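Local atomic coordinates of phenylalanine hydroxylase (Colwellia psychrerythraea, PDB entry 2V27), a protein that probably hydroxylates L-phenylalanine to L-tyrosine with molecular oxygen and tetrahydrobiopterin, using iron bound in its active site. Residues I166-L171 with P222-L227. Residues are numbered along the deposited sequence; the frame is centred on the assembly and turned at random.
Sequences IEFGLL and PIYYML. With FE (Fe (III) ion), chain E.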
# COMPACT_ATOMS: atom_id res chain seq x y z
N ILE B 166 10.57 -0.11 -17.63
CA ILE B 166 10.75 1.34 -17.65
C ILE B 166 10.45 2.03 -16.32
O ILE B 166 11.14 3.02 -15.99
CB ILE B 166 9.92 1.91 -18.83
CG1 ILE B 166 10.61 1.45 -20.16
CG2 ILE B 166 9.79 3.48 -18.77
CD1 ILE B 166 9.84 1.71 -21.38
N GLU B 167 9.40 1.58 -15.59
CA GLU B 167 9.10 2.27 -14.33
C GLU B 167 9.92 1.73 -13.13
O GLU B 167 10.49 2.53 -12.37
CB GLU B 167 7.58 2.34 -14.04
CG GLU B 167 6.85 3.05 -15.16
CD GLU B 167 7.15 4.58 -15.18
OE1 GLU B 167 6.74 5.23 -16.17
OE2 GLU B 167 7.74 5.15 -14.23
N PHE B 168 9.95 0.41 -12.93
CA PHE B 168 10.55 -0.18 -11.72
C PHE B 168 11.68 -1.18 -11.94
O PHE B 168 12.01 -1.98 -11.07
CB PHE B 168 9.42 -0.76 -10.80
CG PHE B 168 8.66 0.33 -10.12
CD1 PHE B 168 7.59 0.95 -10.75
CD2 PHE B 168 9.11 0.85 -8.90
CE1 PHE B 168 6.95 2.06 -10.18
CE2 PHE B 168 8.48 1.95 -8.32
CZ PHE B 168 7.38 2.56 -8.98
N GLY B 169 12.29 -1.11 -13.12
CA GLY B 169 13.39 -2.03 -13.43
C GLY B 169 14.64 -1.85 -12.59
O GLY B 169 15.04 -0.73 -12.29
N LEU B 170 15.22 -2.98 -12.23
CA LEU B 170 16.48 -3.01 -11.54
C LEU B 170 17.51 -3.77 -12.35
O LEU B 170 17.16 -4.53 -13.27
CB LEU B 170 16.35 -3.70 -10.16
CG LEU B 170 15.29 -3.12 -9.21
CD1 LEU B 170 15.35 -3.89 -7.86
CD2 LEU B 170 15.56 -1.63 -8.96
N LEU B 171 18.78 -3.58 -11.98
CA LEU B 171 19.87 -4.42 -12.55
C LEU B 171 20.59 -5.19 -11.45
O LEU B 171 20.86 -4.63 -10.37
CB LEU B 171 20.93 -3.60 -13.29
CG LEU B 171 20.51 -2.56 -14.33
CD1 LEU B 171 21.80 -1.94 -14.89
CD2 LEU B 171 19.74 -3.25 -15.41
N PRO B 222 5.99 -5.44 -3.89
CA PRO B 222 6.49 -6.68 -3.30
C PRO B 222 7.47 -7.44 -4.17
O PRO B 222 8.25 -8.27 -3.65
CB PRO B 222 5.21 -7.52 -3.05
CG PRO B 222 4.17 -6.93 -3.95
CD PRO B 222 4.57 -5.51 -4.31
N ILE B 223 7.54 -7.09 -5.46
CA ILE B 223 8.35 -7.85 -6.42
C ILE B 223 9.00 -6.86 -7.41
O ILE B 223 8.33 -5.97 -7.93
CB ILE B 223 7.47 -8.80 -7.27
CG1 ILE B 223 6.83 -9.87 -6.41
CG2 ILE B 223 8.31 -9.44 -8.37
CD1 ILE B 223 5.71 -10.62 -7.13
N TYR B 224 10.30 -7.08 -7.66
CA TYR B 224 11.04 -6.38 -8.74
C TYR B 224 11.63 -7.41 -9.66
O TYR B 224 11.96 -8.56 -9.22
CB TYR B 224 12.20 -5.56 -8.14
CG TYR B 224 11.74 -4.36 -7.34
CD1 TYR B 224 11.20 -4.52 -6.07
CD2 TYR B 224 11.75 -3.06 -7.89
CE1 TYR B 224 10.70 -3.41 -5.34
CE2 TYR B 224 11.32 -1.94 -7.15
CZ TYR B 224 10.78 -2.15 -5.88
OH TYR B 224 10.29 -1.14 -5.08
N TYR B 225 11.82 -7.02 -10.92
CA TYR B 225 12.57 -7.85 -11.89
C TYR B 225 13.89 -7.21 -12.28
O TYR B 225 13.99 -6.01 -12.50
CB TYR B 225 11.74 -8.19 -13.12
CG TYR B 225 10.62 -9.12 -12.75
CD1 TYR B 225 9.34 -8.61 -12.46
CD2 TYR B 225 10.83 -10.51 -12.69
CE1 TYR B 225 8.27 -9.49 -12.12
CE2 TYR B 225 9.79 -11.39 -12.36
CZ TYR B 225 8.51 -10.89 -12.06
OH TYR B 225 7.47 -11.76 -11.70
N MET B 226 14.92 -8.04 -12.36
CA MET B 226 16.28 -7.57 -12.61
C MET B 226 16.84 -8.05 -13.95
O MET B 226 16.89 -9.26 -14.20
CB MET B 226 17.20 -8.06 -11.51
CG MET B 226 16.71 -7.71 -10.08
SD MET B 226 17.94 -8.24 -8.84
CE MET B 226 17.71 -10.00 -8.90
N LEU B 227 17.28 -7.10 -14.77
CA LEU B 227 18.18 -7.41 -15.89
C LEU B 227 19.61 -7.48 -15.34
O LEU B 227 19.84 -7.22 -14.17
CB LEU B 227 18.09 -6.32 -16.97
CG LEU B 227 16.69 -5.93 -17.50
CD1 LEU B 227 16.86 -4.69 -18.44
CD2 LEU B 227 16.01 -7.05 -18.24
FE FE E . 7.42 7.08 -15.41
O HOH W 1 10.84 -4.48 -11.76
O HOH W 2 5.27 7.15 -14.73
O HOH W 3 6.55 8.21 -16.95
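Tyr-224 and Leu-170 both carry CG anti to their carbonyl carbons (chi1 -70° and -56°), and the extended chi2 of Leu-170 (-177°) brings CD1 to the root of the tyrosine, 3.6 Å from Tyr-224 CB and nearly as close to the adjoining ring carbons. The ring's CD2 edge meets the carbonyl of Phe-168, with Tyr-224 CD2 3.4 Å from Phe-168 O near the ring plane, while Tyr-224 CE2 lies at the edge of the Phe-168 ring. Helix 188-196 touches Phe-168, Leu-170 and Tyr-224. An alanine in place of Tyr-224 would keep CB against Leu-170 but would probably leave Phe-168 CD2 without its neighbour and open a gap beside that helix.

Beside these contacts the strands, neighbours in a mixed four-stranded sheet, pair in parallel. Leu-170 N donates an almost straight bond to Tyr-225 O (3.3 Å), and Leu-170 O accepts from Leu-227 N at 3.0 Å, with Met-226 CA adding a CA-H...O contact to the same oxygen. Before the pairing begins, one water extends the ladder, donating to Phe-168 O and accepting from Tyr-225 N. Leu-171 CD2 packs on Leu-227 CB.

Just upstream, Glu-167 grips the ferric ion with both carboxylate oxygens, completing with His-122 and His-127 the family's two-histidine, one-carboxylate facial triad. Phe-168 and Gly-169 alone thus separate the metal ligand from the strand pairing.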